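Local coordinates for protein Non-ribosomal peptide synthetase (Streptomyces halstedii, PDB 3WV4) that is a non-ribosomal peptide synthetase that carries an AMP-binding domain of the ANL superfamily, at residues A[85-89]-A[90-94]; A[123-126]-A[127-131]; A[166-169]-A[170-173]; A[176-180]-A[181-185]; A[390-394]-A[395-399]. All blocks are in the same frame, centred on the assembly; numbering follows the deposited sequence.

Contact 1 of 5, residues A[85-89]-A[90-94]; sequences AWLDG and KGVAR
K90 folds back along the end of helix 73-89 and lays the aliphatic part of its side chain over the indole of W86, four residues earlier. The apolar contact is a CH-pi interaction: K90 CG stands 4.0 Å from the centroid of the six-membered ring of W86, only 5° off the ring normal. Farther out on the lysine side chain, K90 CE approaches W86 CZ2 at 3.7 Å. With W86 CG anti to its own N (chi1 -172°), the indole points outward from the helix, where K90 can lie over its face, while bends at chi2 and chi4 keep the lysine close to the ring. L87 CD2 also meets V92 CB at 4.2 Å, so that a residue already beyond the helix packs against its last turn.

Backbone bonds close the helix in a Schellman motif, in which G91 leaves helical geometry with positive phi. K90 N donates to W86 O at 3.0 Å, and more weakly to L87 O. V92 N reaches L87 O over 3.1 Å in an almost straight bond, its N-H...O angle being 177°, although the donor stands above the carbonyl plane. G91 N is bonded to D88 O at 3.0 Å, standing well above the plane of the D88 carbonyl.

Other links lead outward. The carboxylate of D88 forms a salt bridge with R118, and G91 O accepts from R144. Y166 meets the W86 ring edge-to-face, while L171 and L178 of helix 168-180 pack on the same tryptophan, and V92 rests on L145 of strand 145-148.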
loop_
_atom_site.group_PDB
_atom_site.type_symbol
_atom_site.label_atom_id
_atom_site.label_comp_id
_atom_site.label_asym_id
_atom_site.label_seq_id
_atom_site.Cartn_x
_atom_site.Cartn_y
_atom_site.Cartn_z
ATOM N N ALA A 85 -6.048 -19.342 -11.246
ATOM C CA ALA A 85 -6.163 -20.742 -11.670
ATOM C C ALA A 85 -4.942 -21.514 -11.257
ATOM O O ALA A 85 -5.031 -22.662 -10.899
ATOM C CB ALA A 85 -6.329 -20.841 -13.163
ATOM N N TRP A 86 -3.792 -20.856 -11.250
ATOM C CA TRP A 86 -2.609 -21.482 -10.750
ATOM C C TRP A 86 -2.738 -21.799 -9.278
ATOM O O TRP A 86 -2.301 -22.852 -8.838
ATOM C CB TRP A 86 -1.424 -20.543 -10.971
ATOM C CG TRP A 86 -0.128 -21.109 -10.678
ATOM C CD1 TRP A 86 0.672 -21.788 -11.537
ATOM C CD2 TRP A 86 0.603 -20.961 -9.461
ATOM N NE1 TRP A 86 1.860 -22.131 -10.907
ATOM C CE2 TRP A 86 1.848 -21.649 -9.630
ATOM C CE3 TRP A 86 0.313 -20.380 -8.215
ATOM C CZ2 TRP A 86 2.807 -21.718 -8.630
ATOM C CZ3 TRP A 86 1.282 -20.436 -7.212
ATOM C CH2 TRP A 86 2.500 -21.128 -7.411
ATOM N N LEU A 87 -3.254 -20.859 -8.482
ATOM C CA LEU A 87 -3.488 -21.165 -7.088
ATOM C C LEU A 87 -4.408 -22.371 -6.972
ATOM O O LEU A 87 -4.128 -23.296 -6.232
ATOM C CB LEU A 87 -4.108 -19.969 -6.354
ATOM C CG LEU A 87 -3.159 -18.777 -6.173
ATOM C CD1 LEU A 87 -3.877 -17.607 -5.531
ATOM C CD2 LEU A 87 -1.953 -19.173 -5.344
ATOM N N ASP A 88 -5.507 -22.356 -7.707
ATOM C CA ASP A 88 -6.456 -23.455 -7.683
ATOM C C ASP A 88 -5.736 -24.772 -8.022
ATOM O O ASP A 88 -5.949 -25.792 -7.375
ATOM C CB ASP A 88 -7.585 -23.196 -8.684
ATOM C CG ASP A 88 -8.505 -22.042 -8.274
ATOM O OD1 ASP A 88 -8.612 -21.803 -7.055
ATOM O OD2 ASP A 88 -9.117 -21.404 -9.190
ATOM N N GLY A 89 -4.873 -24.721 -9.027
ATOM C CA GLY A 89 -4.110 -25.897 -9.491
ATOM C C GLY A 89 -3.213 -26.443 -8.417
ATOM O O GLY A 89 -3.014 -27.637 -8.323
ATOM N N LYS A 90 -2.691 -25.574 -7.568
ATOM C CA LYS A 90 -1.800 -25.997 -6.473
ATOM C C LYS A 90 -2.571 -26.329 -5.199
ATOM O O LYS A 90 -1.979 -26.653 -4.189
ATOM C CB LYS A 90 -0.819 -24.870 -6.166
ATOM C CG LYS A 90 0.173 -24.592 -7.280
ATOM C CD LYS A 90 1.269 -25.636 -7.242
ATOM C CE LYS A 90 2.333 -25.369 -8.279
ATOM N NZ LYS A 90 1.922 -25.986 -9.553
ATOM N N GLY A 91 -3.885 -26.177 -5.225
ATOM C CA GLY A 91 -4.681 -26.507 -4.072
ATOM C C GLY A 91 -4.551 -25.516 -2.923
ATOM O O GLY A 91 -4.662 -25.908 -1.754
ATOM N N VAL A 92 -4.312 -24.238 -3.236
ATOM C CA VAL A 92 -4.151 -23.229 -2.195
ATOM C C VAL A 92 -5.537 -22.707 -1.987
ATOM O O VAL A 92 -6.151 -22.289 -2.905
ATOM C CB VAL A 92 -3.206 -22.078 -2.610
ATOM C CG1 VAL A 92 -3.180 -21.027 -1.539
ATOM C CG2 VAL A 92 -1.807 -22.580 -2.846
ATOM N N ALA A 93 -6.011 -22.731 -0.763
ATOM C CA ALA A 93 -7.420 -22.540 -0.519
ATOM C C ALA A 93 -7.676 -21.255 0.249
ATOM O O ALA A 93 -6.754 -20.629 0.803
ATOM C CB ALA A 93 -7.989 -23.751 0.233
ATOM N N ARG A 94 -8.950 -20.895 0.290
ATOM C CA ARG A 94 -9.403 -19.720 0.997
ATOM C C ARG A 94 -8.796 -19.645 2.367
ATOM O O ARG A 94 -8.808 -20.612 3.100
ATOM C CB ARG A 94 -10.915 -19.772 1.125
ATOM C CG ARG A 94 -11.539 -18.493 1.644
ATOM C CD ARG A 94 -13.034 -18.651 1.646
ATOM N NE ARG A 94 -13.656 -17.563 2.389
ATOM C CZ ARG A 94 -14.900 -17.566 2.851
ATOM N NH1 ARG A 94 -15.680 -18.616 2.667
ATOM N NH2 ARG A 94 -15.366 -16.517 3.522
#

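Contact 2 of 5, residues A[123-126]-A[127-131]; sequences VPLN and PGMKP
A type II beta turn from N126 to M129 leads the chain out of strand 121-124, an outermost strand of a four-stranded parallel sheet, toward helix 131-141, and its two ends are joined by side-chain packing. M129 turns back over the turn to meet L125 and N126. G128 occupies the third position of the turn with phi 85°, the positive value that this turn type requires there.

The thioether does most of the touching. M129 CG lies beside the N126 backbone, 3.6 Å from N126 O, and the sulfur continues toward the strand side, where M129 SD is 3.8 Å from L125 CG and 3.9 Å from L125 CB, the base of the branched side chain. M129 CG is anti to the carbonyl carbon (chi1 -65°) and chi2 is extended (172°), a combination that sends SD across the mouth of the turn. The methionine crosses the leucine at about a right angle. It crosses N126 at a similar angle, with the amide nitrogen N126 ND2 4.0 Å from M129 CG.

L125 is buried, whereas N126, P127 and G128 are exposed, so the contact spans the boundary between the protein interior and its surface. L134 and V137 of helix 131-141 pack on both L125 and M129, placing the leucine-methionine pair between strand and helix; K130 is the N-cap of that helix. The carbonyl at the start of the turn has a polar partner in Q101, whose NE2 donates to N126 O, while M129 SD passes 3.9 Å from the same oxygen.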
loop_
_atom_site.group_PDB
_atom_site.type_symbol
_atom_site.label_atom_id
_atom_site.label_comp_id
_atom_site.label_asym_id
_atom_site.label_seq_id
_atom_site.Cartn_x
_atom_site.Cartn_y
_atom_site.Cartn_z
ATOM N N VAL A 123 1.213 -12.148 1.425
ATOM C CA VAL A 123 2.223 -11.804 2.461
ATOM C C VAL A 123 3.493 -11.365 1.760
ATOM O O VAL A 123 4.363 -12.161 1.493
ATOM C CB VAL A 123 2.553 -13.000 3.358
ATOM C CG1 VAL A 123 3.351 -12.556 4.593
ATOM C CG2 VAL A 123 1.296 -13.699 3.819
ATOM N N PRO A 124 3.569 -10.090 1.385
ATOM C CA PRO A 124 4.704 -9.588 0.635
ATOM C C PRO A 124 5.922 -9.302 1.517
ATOM O O PRO A 124 5.746 -8.759 2.626
ATOM C CB PRO A 124 4.183 -8.275 0.076
ATOM C CG PRO A 124 3.180 -7.803 1.092
ATOM C CD PRO A 124 2.587 -9.031 1.706
ATOM N N LEU A 125 7.117 -9.656 1.016
ATOM C CA LEU A 125 8.417 -9.417 1.702
ATOM C C LEU A 125 9.379 -8.642 0.800
ATOM O O LEU A 125 9.386 -8.834 -0.431
ATOM C CB LEU A 125 9.073 -10.740 2.102
ATOM C CG LEU A 125 8.669 -11.402 3.419
ATOM C CD1 LEU A 125 7.252 -11.127 3.852
ATOM C CD2 LEU A 125 8.933 -12.899 3.465
ATOM N N ASN A 126 10.194 -7.776 1.417
ATOM C CA ASN A 126 11.225 -7.001 0.702
ATOM C C ASN A 126 12.399 -7.890 0.317
ATOM O O ASN A 126 12.758 -8.799 1.051
ATOM C CB ASN A 126 11.748 -5.774 1.487
ATOM C CG ASN A 126 11.175 -5.691 2.892
ATOM O OD1 ASN A 126 9.967 -5.579 3.028
ATOM N ND2 ASN A 126 12.024 -5.732 3.935
ATOM N N PRO A 127 12.956 -7.654 -0.869
ATOM C CA PRO A 127 14.139 -8.407 -1.209
ATOM C C PRO A 127 15.208 -7.959 -0.221
ATOM O O PRO A 127 15.016 -6.943 0.445
ATOM C CB PRO A 127 14.426 -7.968 -2.642
ATOM C CG PRO A 127 13.056 -7.661 -3.220
ATOM C CD PRO A 127 12.282 -7.084 -2.060
ATOM N N GLY A 128 16.285 -8.709 -0.053
ATOM C CA GLY A 128 17.337 -8.282 0.897
ATOM C C GLY A 128 17.198 -8.627 2.379
ATOM O O GLY A 128 18.054 -8.259 3.165
ATOM N N MET A 129 16.148 -9.332 2.784
ATOM C CA MET A 129 16.078 -9.835 4.158
ATOM C C MET A 129 17.081 -10.939 4.368
ATOM O O MET A 129 17.379 -11.666 3.450
ATOM C CB MET A 129 14.693 -10.381 4.492
ATOM C CG MET A 129 13.595 -9.330 4.476
ATOM S SD MET A 129 11.961 -10.038 4.650
ATOM C CE MET A 129 12.082 -10.989 6.177
ATOM N N LYS A 130 17.548 -11.079 5.614
ATOM C CA LYS A 130 18.573 -12.040 5.993
ATOM C C LYS A 130 17.997 -13.379 6.337
ATOM O O LYS A 130 16.889 -13.487 6.825
ATOM C CB LYS A 130 19.329 -11.545 7.224
ATOM C CG LYS A 130 20.051 -10.215 7.000
ATOM C CD LYS A 130 21.185 -9.983 8.000
ATOM C CE LYS A 130 22.361 -10.927 7.813
ATOM N NZ LYS A 130 22.909 -10.824 6.441
ATOM N N PRO A 131 18.780 -14.423 6.132
ATOM C CA PRO A 131 18.196 -15.742 6.287
ATOM C C PRO A 131 17.364 -15.946 7.541
ATOM O O PRO A 131 16.222 -16.376 7.438
ATOM C CB PRO A 131 19.422 -16.662 6.287
ATOM C CG PRO A 131 20.403 -15.949 5.390
ATOM C CD PRO A 131 20.125 -14.471 5.525
#

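Contact 3 of 5, residues A[166-169]-A[170-173]; sequences YSID and SLWA
I168 and W172 lie side by side on the first turns of helix 168-180, pointing the same way, at the junction where strand 165-167 of the parallel sheet passes directly into the helix. S167 holds the N-cap position. I168 CD1 touches the benzo part of the indole, 3.8 Å from W172 CE3. The isoleucine reaches it because CG1 is anti to the backbone N (chi1 -172°) and chi2 turns CD1 toward the tryptophan.

L171 takes another direction, back toward the strand. Its CG sits between the backbone N and the carbonyl carbon (chi1 80°), which folds the branch over the preceding turn: L171 CD2 comes to 3.8 Å from Y166 CB and to 3.6 Å from S167 O. A looser approach of 4.2 Å separates L171 CD2 from I168 CD1. Y166 offers only the root of its side chain here; its ring leads away.

These apolar groups divide between two neighbouring helices. L171 packs on F83 of helix 73-89, while I168 and W172 touch Q107 of helix 106-116, and W172 also touches A110. S170 and D169 remain on the exposed side.

Main-chain bonds set this spacing. W172 N donates to I168 O at 2.9 Å, linking the backbones of the isoleucine-tryptophan pair, and A173 N makes a weak bond to D169 O at 3.4 Å. The first turn is closed by L171 N, which donates to S167 O at 3.1 Å in a nearly straight bond with an N-H...O angle of 173°.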
loop_
_atom_site.group_PDB
_atom_site.type_symbol
_atom_site.label_atom_id
_atom_site.label_comp_id
_atom_site.label_asym_id
_atom_site.label_seq_id
_atom_site.Cartn_x
_atom_site.Cartn_y
_atom_site.Cartn_z
ATOM N N TYR A 166 8.736 -21.183 -5.401
ATOM C CA TYR A 166 8.621 -21.140 -6.860
ATOM C C TYR A 166 9.235 -19.889 -7.396
ATOM O O TYR A 166 8.958 -18.827 -6.892
ATOM C CB TYR A 166 7.184 -21.149 -7.250
ATOM C CG TYR A 166 6.484 -22.424 -6.921
ATOM C CD1 TYR A 166 6.487 -23.502 -7.815
ATOM C CD2 TYR A 166 5.821 -22.557 -5.727
ATOM C CE1 TYR A 166 5.861 -24.696 -7.504
ATOM C CE2 TYR A 166 5.159 -23.738 -5.384
ATOM C CZ TYR A 166 5.176 -24.826 -6.289
ATOM O OH TYR A 166 4.546 -26.055 -6.022
ATOM N N SER A 167 10.073 -20.013 -8.414
ATOM C CA SER A 167 10.589 -18.866 -9.155
ATOM C C SER A 167 9.473 -18.178 -9.936
ATOM O O SER A 167 8.683 -18.852 -10.571
ATOM C CB SER A 167 11.618 -19.366 -10.164
ATOM O OG SER A 167 12.322 -18.292 -10.766
ATOM N N ILE A 168 9.428 -16.848 -9.951
ATOM C CA ILE A 168 8.359 -16.186 -10.695
ATOM C C ILE A 168 8.420 -16.487 -12.222
ATOM O O ILE A 168 7.417 -16.604 -12.861
ATOM C CB ILE A 168 8.312 -14.666 -10.439
ATOM C CG1 ILE A 168 7.066 -14.061 -11.071
ATOM C CG2 ILE A 168 9.520 -13.947 -11.034
ATOM C CD1 ILE A 168 5.776 -14.573 -10.485
ATOM N N ASP A 169 9.606 -16.606 -12.790
ATOM C CA ASP A 169 9.750 -16.932 -14.218
ATOM C C ASP A 169 9.239 -18.305 -14.512
ATOM O O ASP A 169 8.405 -18.499 -15.383
ATOM C CB ASP A 169 11.214 -16.902 -14.571
ATOM C CG ASP A 169 11.880 -15.602 -14.112
ATOM O OD1 ASP A 169 11.586 -14.545 -14.741
ATOM O OD2 ASP A 169 12.637 -15.643 -13.076
ATOM N N SER A 170 9.736 -19.290 -13.792
ATOM C CA SER A 170 9.328 -20.618 -14.091
ATOM C C SER A 170 7.797 -20.665 -14.028
ATOM O O SER A 170 7.129 -21.071 -15.007
ATOM C CB SER A 170 10.029 -21.630 -13.175
ATOM O OG SER A 170 9.221 -21.991 -12.073
ATOM N N LEU A 171 7.220 -20.249 -12.902
ATOM C CA LEU A 171 5.761 -20.398 -12.775
ATOM C C LEU A 171 4.985 -19.503 -13.719
ATOM O O LEU A 171 3.849 -19.802 -14.033
ATOM C CB LEU A 171 5.227 -20.187 -11.374
ATOM C CG LEU A 171 5.037 -18.733 -10.903
ATOM C CD1 LEU A 171 3.625 -18.230 -11.214
ATOM C CD2 LEU A 171 5.316 -18.621 -9.419
ATOM N N TRP A 172 5.569 -18.409 -14.176
ATOM C CA TRP A 172 4.889 -17.562 -15.137
ATOM C C TRP A 172 4.620 -18.289 -16.448
ATOM O O TRP A 172 3.643 -17.997 -17.087
ATOM C CB TRP A 172 5.605 -16.215 -15.378
ATOM C CG TRP A 172 4.602 -15.117 -15.681
ATOM C CD1 TRP A 172 4.406 -14.482 -16.875
ATOM C CD2 TRP A 172 3.638 -14.570 -14.765
ATOM N NE1 TRP A 172 3.378 -13.581 -16.753
ATOM C CE2 TRP A 172 2.880 -13.628 -15.474
ATOM C CE3 TRP A 172 3.325 -14.813 -13.421
ATOM C CZ2 TRP A 172 1.841 -12.916 -14.882
ATOM C CZ3 TRP A 172 2.299 -14.088 -12.821
ATOM C CH2 TRP A 172 1.563 -13.166 -13.552
ATOM N N ALA A 173 5.473 -19.248 -16.836
ATOM C CA ALA A 173 5.184 -20.018 -18.055
ATOM C C ALA A 173 3.802 -20.645 -17.979
ATOM O O ALA A 173 3.021 -20.586 -18.936
ATOM C CB ALA A 173 6.250 -21.110 -18.281
#

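Contact 4 of 5, residues A[176-180]-A[181-185]; sequences ERLRD and AGAGA
With chi1 at -74° and chi2 extended (164°), L178 reaches with its CD2 branch toward A183, five residues on, across the Schellman motif that ends helix 168-180. L178 CD2 lies 3.8 Å from A183 CB, and the same methyl of A183 is 3.5 Å from L178 O. The alanine thus sits against both the side chain and the carbonyl of one leucine. It also faces helix 73-89, where A183 packs on A85.

The reversal that presents A183 depends on G182, which has positive phi (63°). Three backbone bonds secure the last turn. A181 N donates to R177 O at 3.0 Å, continuing the helical pattern. A183 N then takes L178 O at 2.9 Å, and G182 N bonds to R179 O, reaching it from above the carbonyl plane. Just beyond the turn, G184 O accepts from R117.

On the polar side of the helix, R179 and D180 form a salt bridge between neighbours in sequence. R179 grips the carboxylate side-on through NE and NH2, both directed to a single oxygen that lies in the guanidinium plane and is approached from one face of the carboxylate. Sharing one acceptor between two donors probably concentrates negative charge there and limits rotation of the guanidinium. E176 adds a long, weaker link through its carboxylate, while its CB lies over one guanidinium face, offset toward the rim. In this side-on grip on one oxygen, R179 NH2 is 2.9 Å from D180 OD1, and R179 NE is 3.1 Å from that same atom.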
loop_
_atom_site.group_PDB
_atom_site.type_symbol
_atom_site.label_atom_id
_atom_site.label_comp_id
_atom_site.label_asym_id
_atom_site.label_seq_id
_atom_site.Cartn_x
_atom_site.Cartn_y
_atom_site.Cartn_z
ATOM N N GLU A 176 0.927 -18.121 -18.143
ATOM C CA GLU A 176 0.645 -17.728 -19.535
ATOM C C GLU A 176 -0.187 -18.786 -20.285
ATOM O O GLU A 176 -1.142 -18.441 -21.010
ATOM C CB GLU A 176 1.954 -17.417 -20.263
ATOM C CG GLU A 176 2.534 -16.111 -19.761
ATOM C CD GLU A 176 3.841 -15.721 -20.404
ATOM O OE1 GLU A 176 4.700 -16.612 -20.645
ATOM O OE2 GLU A 176 4.029 -14.499 -20.602
ATOM N N ARG A 177 0.141 -20.054 -20.089
ATOM C CA ARG A 177 -0.646 -21.114 -20.702
ATOM C C ARG A 177 -2.061 -21.016 -20.204
ATOM O O ARG A 177 -3.009 -21.105 -20.955
ATOM C CB ARG A 177 -0.117 -22.471 -20.324
ATOM C CG ARG A 177 1.185 -22.896 -20.978
ATOM C CD ARG A 177 1.483 -24.387 -20.642
ATOM N NE ARG A 177 1.443 -24.677 -19.168
ATOM C CZ ARG A 177 0.353 -25.103 -18.486
ATOM N NH1 ARG A 177 -0.812 -25.331 -19.104
ATOM N NH2 ARG A 177 0.407 -25.287 -17.176
ATOM N N LEU A 178 -2.191 -20.803 -18.897
ATOM C CA LEU A 178 -3.491 -20.706 -18.277
ATOM C C LEU A 178 -4.219 -19.511 -18.793
ATOM O O LEU A 178 -5.427 -19.547 -18.980
ATOM C CB LEU A 178 -3.352 -20.599 -16.783
ATOM C CG LEU A 178 -2.962 -21.930 -16.126
ATOM C CD1 LEU A 178 -2.437 -21.738 -14.701
ATOM C CD2 LEU A 178 -4.143 -22.893 -16.164
ATOM N N ARG A 179 -3.483 -18.426 -19.008
ATOM C CA ARG A 179 -4.083 -17.221 -19.564
ATOM C C ARG A 179 -4.667 -17.480 -20.943
ATOM O O ARG A 179 -5.773 -17.049 -21.248
ATOM C CB ARG A 179 -3.033 -16.134 -19.670
ATOM C CG ARG A 179 -3.536 -14.779 -20.115
ATOM C CD ARG A 179 -2.365 -13.961 -20.627
ATOM N NE ARG A 179 -1.682 -14.645 -21.733
ATOM C CZ ARG A 179 -0.392 -14.520 -22.050
ATOM N NH1 ARG A 179 0.421 -13.746 -21.336
ATOM N NH2 ARG A 179 0.099 -15.171 -23.100
ATOM N N ASP A 180 -3.903 -18.188 -21.759
ATOM C CA ASP A 180 -4.255 -18.448 -23.139
ATOM C C ASP A 180 -5.502 -19.309 -23.217
ATOM O O ASP A 180 -6.385 -19.058 -24.034
ATOM C CB ASP A 180 -3.072 -19.071 -23.859
ATOM C CG ASP A 180 -1.959 -18.077 -24.068
ATOM O OD1 ASP A 180 -2.185 -16.861 -23.859
ATOM O OD2 ASP A 180 -0.844 -18.496 -24.397
ATOM N N ALA A 181 -5.590 -20.275 -22.318
ATOM C CA ALA A 181 -6.799 -21.082 -22.137
ATOM C C ALA A 181 -8.005 -20.359 -21.508
ATOM O O ALA A 181 -9.063 -20.951 -21.354
ATOM C CB ALA A 181 -6.449 -22.305 -21.315
ATOM N N GLY A 182 -7.872 -19.094 -21.152
ATOM C CA GLY A 182 -8.945 -18.368 -20.429
ATOM C C GLY A 182 -9.276 -18.915 -19.043
ATOM O O GLY A 182 -10.401 -18.801 -18.584
ATOM N N ALA A 183 -8.305 -19.518 -18.358
ATOM C CA ALA A 183 -8.576 -20.087 -17.016
ATOM C C ALA A 183 -8.778 -19.031 -15.925
ATOM O O ALA A 183 -8.201 -17.947 -15.983
ATOM C CB ALA A 183 -7.467 -21.035 -16.590
ATOM N N GLY A 184 -9.638 -19.348 -14.964
ATOM C CA GLY A 184 -9.661 -18.672 -13.689
ATOM C C GLY A 184 -10.694 -17.569 -13.605
ATOM O O GLY A 184 -10.681 -16.816 -12.645
ATOM N N ALA A 185 -11.547 -17.434 -14.631
ATOM C CA ALA A 185 -12.540 -16.350 -14.679
ATOM C C ALA A 185 -13.627 -16.521 -13.654
ATOM O O ALA A 185 -14.247 -15.553 -13.259
ATOM C CB ALA A 185 -13.173 -16.207 -16.077
#

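Contact 5 of 5, residues A[390-394]-A[395-399]; sequences ITVTG and PHVMA
V392 CG1 presses on the imidazole of H396 in the tight part of this contact, 3.4 Å from both H396 CE1 and H396 NE2. The two side chains cross at about a right angle. H396 CG lies between its backbone N and carbonyl carbon (chi1 58°), which swings the ring back toward the strand, and T393 O comes near the ring plane at its edge, 3.7 Å from H396 CE1. Packing around the ring continues outside the turn through F220 and A221 of helix 215-229.

The methyl pair of V392 and V397 is looser: V397 CG2 stands 4.2 Å from V392 CG1, though it comes within 3.5 Å of G394 O. A water bridges two carbonyls of the turn, donating to both and lying 2.8 Å from G394 O and 2.6 Å from V397 O; Q217 also donates to the latter. The outward side is formed by P395, which is partly exposed and lies against Y43 and F220.

The backbone bond from V397 N to G394 O, 3.1 Å long, closes a type I beta turn from G394 to V397, directly after strand 388-393 leaves its mixed sheet.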
loop_
_atom_site.group_PDB
_atom_site.type_symbol
_atom_site.label_atom_id
_atom_site.label_comp_id
_atom_site.label_asym_id
_atom_site.label_seq_id
_atom_site.Cartn_x
_atom_site.Cartn_y
_atom_site.Cartn_z
ATOM N N ILE A 390 -2.908 9.767 20.888
ATOM C CA ILE A 390 -3.672 9.763 19.627
ATOM C C ILE A 390 -4.330 8.409 19.489
ATOM O O ILE A 390 -3.648 7.372 19.450
ATOM C CB ILE A 390 -2.757 10.072 18.429
ATOM C CG1 ILE A 390 -2.271 11.525 18.532
ATOM C CG2 ILE A 390 -3.481 9.865 17.103
ATOM C CD1 ILE A 390 -0.998 11.739 17.760
ATOM N N THR A 391 -5.652 8.424 19.408
ATOM C CA THR A 391 -6.370 7.170 19.218
ATOM C C THR A 391 -7.262 7.356 18.006
ATOM O O THR A 391 -7.552 8.484 17.634
ATOM C CB THR A 391 -7.179 6.669 20.432
ATOM O OG1 THR A 391 -8.411 7.404 20.554
ATOM C CG2 THR A 391 -6.354 6.782 21.699
ATOM N N VAL A 392 -7.683 6.229 17.423
ATOM C CA VAL A 392 -8.362 6.191 16.151
ATOM C C VAL A 392 -9.475 5.159 16.142
ATOM O O VAL A 392 -9.305 4.028 16.609
ATOM C CB VAL A 392 -7.365 5.781 15.074
ATOM C CG1 VAL A 392 -8.046 5.604 13.740
ATOM C CG2 VAL A 392 -6.246 6.813 14.995
ATOM N N THR A 393 -10.577 5.519 15.536
ATOM C CA THR A 393 -11.692 4.616 15.377
ATOM C C THR A 393 -12.235 4.672 13.934
ATOM O O THR A 393 -12.312 5.723 13.346
ATOM C CB THR A 393 -12.752 5.039 16.422
ATOM O OG1 THR A 393 -12.244 4.712 17.722
ATOM C CG2 THR A 393 -14.030 4.325 16.203
ATOM N N GLY A 394 -12.616 3.547 13.358
ATOM C CA GLY A 394 -13.268 3.594 12.079
ATOM C C GLY A 394 -13.042 2.388 11.215
ATOM O O GLY A 394 -12.391 1.420 11.629
ATOM N N PRO A 395 -13.586 2.433 10.008
ATOM C CA PRO A 395 -13.647 1.259 9.154
ATOM C C PRO A 395 -12.337 0.927 8.469
ATOM O O PRO A 395 -12.306 0.087 7.604
ATOM C CB PRO A 395 -14.724 1.619 8.104
ATOM C CG PRO A 395 -15.427 2.828 8.651
ATOM C CD PRO A 395 -14.395 3.542 9.477
ATOM N N HIS A 396 -11.273 1.607 8.855
ATOM C CA HIS A 396 -9.902 1.379 8.361
ATOM C C HIS A 396 -9.065 0.676 9.427
ATOM O O HIS A 396 -7.970 0.199 9.125
ATOM C CB HIS A 396 -9.231 2.692 7.987
ATOM C CG HIS A 396 -9.144 3.690 9.099
ATOM N ND1 HIS A 396 -10.041 3.760 10.157
ATOM C CD2 HIS A 396 -8.295 4.725 9.274
ATOM C CE1 HIS A 396 -9.715 4.764 10.946
ATOM N NE2 HIS A 396 -8.664 5.371 10.431
ATOM N N VAL A 397 -9.547 0.691 10.686
ATOM C CA VAL A 397 -8.812 0.047 11.767
ATOM C C VAL A 397 -8.753 -1.424 11.432
ATOM O O VAL A 397 -9.793 -2.042 11.300
ATOM C CB VAL A 397 -9.505 0.196 13.104
ATOM C CG1 VAL A 397 -8.776 -0.720 14.124
ATOM C CG2 VAL A 397 -9.489 1.663 13.539
ATOM N N MET A 398 -7.550 -1.967 11.288
ATOM C CA MET A 398 -7.354 -3.313 10.769
ATOM C C MET A 398 -7.672 -4.324 11.856
ATOM O O MET A 398 -8.031 -3.942 12.952
ATOM C CB MET A 398 -5.894 -3.478 10.259
ATOM C CG MET A 398 -5.583 -2.597 9.042
ATOM S SD MET A 398 -6.521 -3.091 7.561
ATOM C CE MET A 398 -6.286 -1.527 6.667
ATOM N N ALA A 399 -7.560 -5.600 11.542
ATOM C CA ALA A 399 -8.040 -6.652 12.404
ATOM C C ALA A 399 -7.115 -7.058 13.571
ATOM O O ALA A 399 -7.442 -8.011 14.197
ATOM C CB ALA A 399 -8.324 -7.888 11.579
HETATM O O HOH W 1 -12.231 -1.270 10.968
#

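In the fold
From the N terminus, the five contacts follow in series, none crossing another; each is local, between adjoining segments, and none encloses a separate loop. Contact 1 ends helix 73-89 before strand 97-101. Contact 2, a turn, links strand 121-124 to helix 131-141, and contact 3 joins strand 165-167 of the same parallel sheet to helix 168-180, whose far end is closed by contact 4. In space, contact 1 touches both contacts 3 and 4, tying helix 73-89 to helix 168-180. Contact 2 lies apart, its centre about 18 Å from that of contact 3. Contact 5, a turn after strand 388-393 of another sheet, is centred about 38 Å from contact 3, on the opposite side of the chain's centre.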